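Local coordinates for peptidase M42 (Thaumarchaeota archaeon SCGC AB-539-E09, PDB 5DS0), which probably removes amino acids from the N-termini of peptides as a metal-dependent, dodecameric TET aminopeptidase of the M42 family, at residues C[65-70]-C[210-215]. Residues are numbered along the deposited sequence; the frame is centred on the assembly and turned at random.
Sequences GHTDEV and ATVQEE. With CO (cobalt (II) ion), chain T; CO (cobalt (II) ion), chain U.
The two-cobalt site forms where His66 meets Glu214 and Glu215, at the C-terminal end of neighbouring parallel strands 60-66 and 205-211. His66 NE2 binds one cobalt at 2.1 Å, a site shared with Asp180 and Glu237, Glu214 OE1 standing farther off at 3.0 Å from the metal; Glu215 grips the other through OE1 and OE2, with His325, and Asp180 bridges the pair. Glu214 CB covers one imidazole face in a CH-pi contact, 3.5 Å from the centroid. Glu215 OE2 approaches the ring edge at CE1 (3.4 Å), its carboxylate turned 77° from the ring. In the ring plane, ND1 donates to Asp68 O (3.0 Å), which, with the NE2-cobalt bond, holds the ring's rotation. Asp68 CG lies between its backbone N and carbonyl carbon (chi1 66°), turning the carboxylate to the opposing loop: the syn lone pair of OD2 receives Glu215 N at 3.0 Å, and OD1 takes a weak bond from Glu214 N. Ser20 OG also bonds OD2. An alanine at Asp68 would probably leave both amides without this acceptor and Glu214 and Glu215 less firmly placed beside the metals. Thr67 N bonds Thr211 O (2.9 Å). Helix 24-34 packs on Thr67 and helix 219-228 on Thr211.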
loop_
_atom_site.group_PDB
_atom_site.type_symbol
_atom_site.label_atom_id
_atom_site.label_comp_id
_atom_site.label_asym_id
_atom_site.label_seq_id
_atom_site.Cartn_x
_atom_site.Cartn_y
_atom_site.Cartn_z
ATOM N N GLY C 65 -34.772 31.149 -13.304
ATOM C CA GLY C 65 -33.310 31.095 -13.411
ATOM C C GLY C 65 -32.700 31.682 -12.158
ATOM O O GLY C 65 -33.061 32.780 -11.761
ATOM N N HIS C 66 -31.807 30.954 -11.504
ATOM C CA HIS C 66 -31.304 31.411 -10.211
ATOM C C HIS C 66 -30.221 32.465 -10.377
ATOM O O HIS C 66 -29.344 32.333 -11.225
ATOM C CB HIS C 66 -30.841 30.239 -9.318
ATOM C CG HIS C 66 -29.626 29.512 -9.808
ATOM N ND1 HIS C 66 -28.346 29.889 -9.469
ATOM C CD2 HIS C 66 -29.501 28.395 -10.563
ATOM C CE1 HIS C 66 -27.481 29.050 -10.013
ATOM N NE2 HIS C 66 -28.156 28.138 -10.688
ATOM N N THR C 67 -30.294 33.517 -9.561
ATOM C CA THR C 67 -29.340 34.607 -9.639
ATOM C C THR C 67 -28.223 34.488 -8.630
ATOM O O THR C 67 -27.289 35.292 -8.648
ATOM C CB THR C 67 -30.019 35.945 -9.405
ATOM O OG1 THR C 67 -30.750 35.885 -8.171
ATOM C CG2 THR C 67 -30.952 36.267 -10.542
ATOM N N ASP C 68 -28.311 33.530 -7.718
ATOM C CA ASP C 68 -27.181 33.291 -6.822
ATOM C C ASP C 68 -26.057 32.623 -7.595
ATOM O O ASP C 68 -26.292 31.886 -8.553
ATOM C CB ASP C 68 -27.565 32.492 -5.566
ATOM C CG ASP C 68 -27.986 31.070 -5.859
ATOM O OD1 ASP C 68 -28.787 30.856 -6.794
ATOM O OD2 ASP C 68 -27.550 30.160 -5.121
ATOM N N GLU C 69 -24.835 32.933 -7.191
ATOM C CA GLU C 69 -23.635 32.345 -7.764
ATOM C C GLU C 69 -22.873 31.624 -6.668
ATOM O O GLU C 69 -22.980 31.938 -5.483
ATOM C CB GLU C 69 -22.735 33.424 -8.376
ATOM C CG GLU C 69 -22.318 34.506 -7.373
ATOM C CD GLU C 69 -21.415 35.576 -7.956
ATOM O OE1 GLU C 69 -20.382 35.203 -8.579
ATOM O OE2 GLU C 69 -21.735 36.773 -7.773
ATOM N N VAL C 70 -22.061 30.666 -7.060
ATOM C CA VAL C 70 -21.190 30.051 -6.085
ATOM C C VAL C 70 -20.267 31.124 -5.542
ATOM O O VAL C 70 -19.892 32.049 -6.254
ATOM C CB VAL C 70 -20.404 28.870 -6.668
ATOM C CG1 VAL C 70 -21.373 27.756 -7.059
ATOM C CG2 VAL C 70 -19.544 29.291 -7.851
ATOM N N ALA C 210 -36.549 35.153 -10.809
ATOM C CA ALA C 210 -35.127 35.160 -10.497
ATOM C C ALA C 210 -34.910 34.593 -9.094
ATOM O O ALA C 210 -34.890 35.328 -8.106
ATOM C CB ALA C 210 -34.591 36.576 -10.590
ATOM N N THR C 211 -34.783 33.277 -9.016
ATOM C CA THR C 211 -34.751 32.585 -7.742
ATOM C C THR C 211 -33.438 32.772 -7.006
ATOM O O THR C 211 -32.414 33.071 -7.614
ATOM C CB THR C 211 -35.002 31.071 -7.941
ATOM O OG1 THR C 211 -34.268 30.605 -9.081
ATOM C CG2 THR C 211 -36.464 30.807 -8.173
ATOM N N VAL C 212 -33.479 32.547 -5.698
ATOM C CA VAL C 212 -32.292 32.627 -4.853
ATOM C C VAL C 212 -31.931 31.267 -4.278
ATOM O O VAL C 212 -32.742 30.343 -4.266
ATOM C CB VAL C 212 -32.467 33.643 -3.695
ATOM C CG1 VAL C 212 -32.638 35.049 -4.251
ATOM C CG2 VAL C 212 -33.628 33.266 -2.785
ATOM N N GLN C 213 -30.693 31.162 -3.818
ATOM C CA GLN C 213 -30.218 29.995 -3.088
ATOM C C GLN C 213 -30.392 28.636 -3.783
ATOM O O GLN C 213 -30.632 27.640 -3.113
ATOM C CB GLN C 213 -30.865 29.972 -1.689
ATOM C CG GLN C 213 -30.417 31.139 -0.825
ATOM C CD GLN C 213 -30.848 31.021 0.618
ATOM O OE1 GLN C 213 -30.661 29.992 1.275
ATOM N NE2 GLN C 213 -31.386 32.097 1.137
ATOM N N GLU C 214 -30.242 28.584 -5.107
ATOM C CA GLU C 214 -30.205 27.296 -5.823
ATOM C C GLU C 214 -28.956 26.514 -5.466
ATOM O O GLU C 214 -29.027 25.320 -5.221
ATOM C CB GLU C 214 -30.219 27.495 -7.338
ATOM C CG GLU C 214 -30.461 26.240 -8.193
ATOM C CD GLU C 214 -29.216 25.408 -8.582
ATOM O OE1 GLU C 214 -28.075 25.931 -8.724
ATOM O OE2 GLU C 214 -29.380 24.185 -8.785
ATOM N N GLU C 215 -27.809 27.192 -5.423
ATOM C CA GLU C 215 -26.525 26.504 -5.330
ATOM C C GLU C 215 -26.309 25.816 -3.967
ATOM O O GLU C 215 -25.393 25.008 -3.836
ATOM C CB GLU C 215 -25.345 27.445 -5.656
ATOM C CG GLU C 215 -25.372 28.055 -7.052
ATOM C CD GLU C 215 -24.931 27.112 -8.187
ATOM O OE1 GLU C 215 -24.968 25.893 -7.999
ATOM O OE2 GLU C 215 -24.538 27.589 -9.286
HETATM CO CO CO T . -27.314 26.434 -11.557
HETATM CO CO CO U . -24.733 25.698 -10.398
#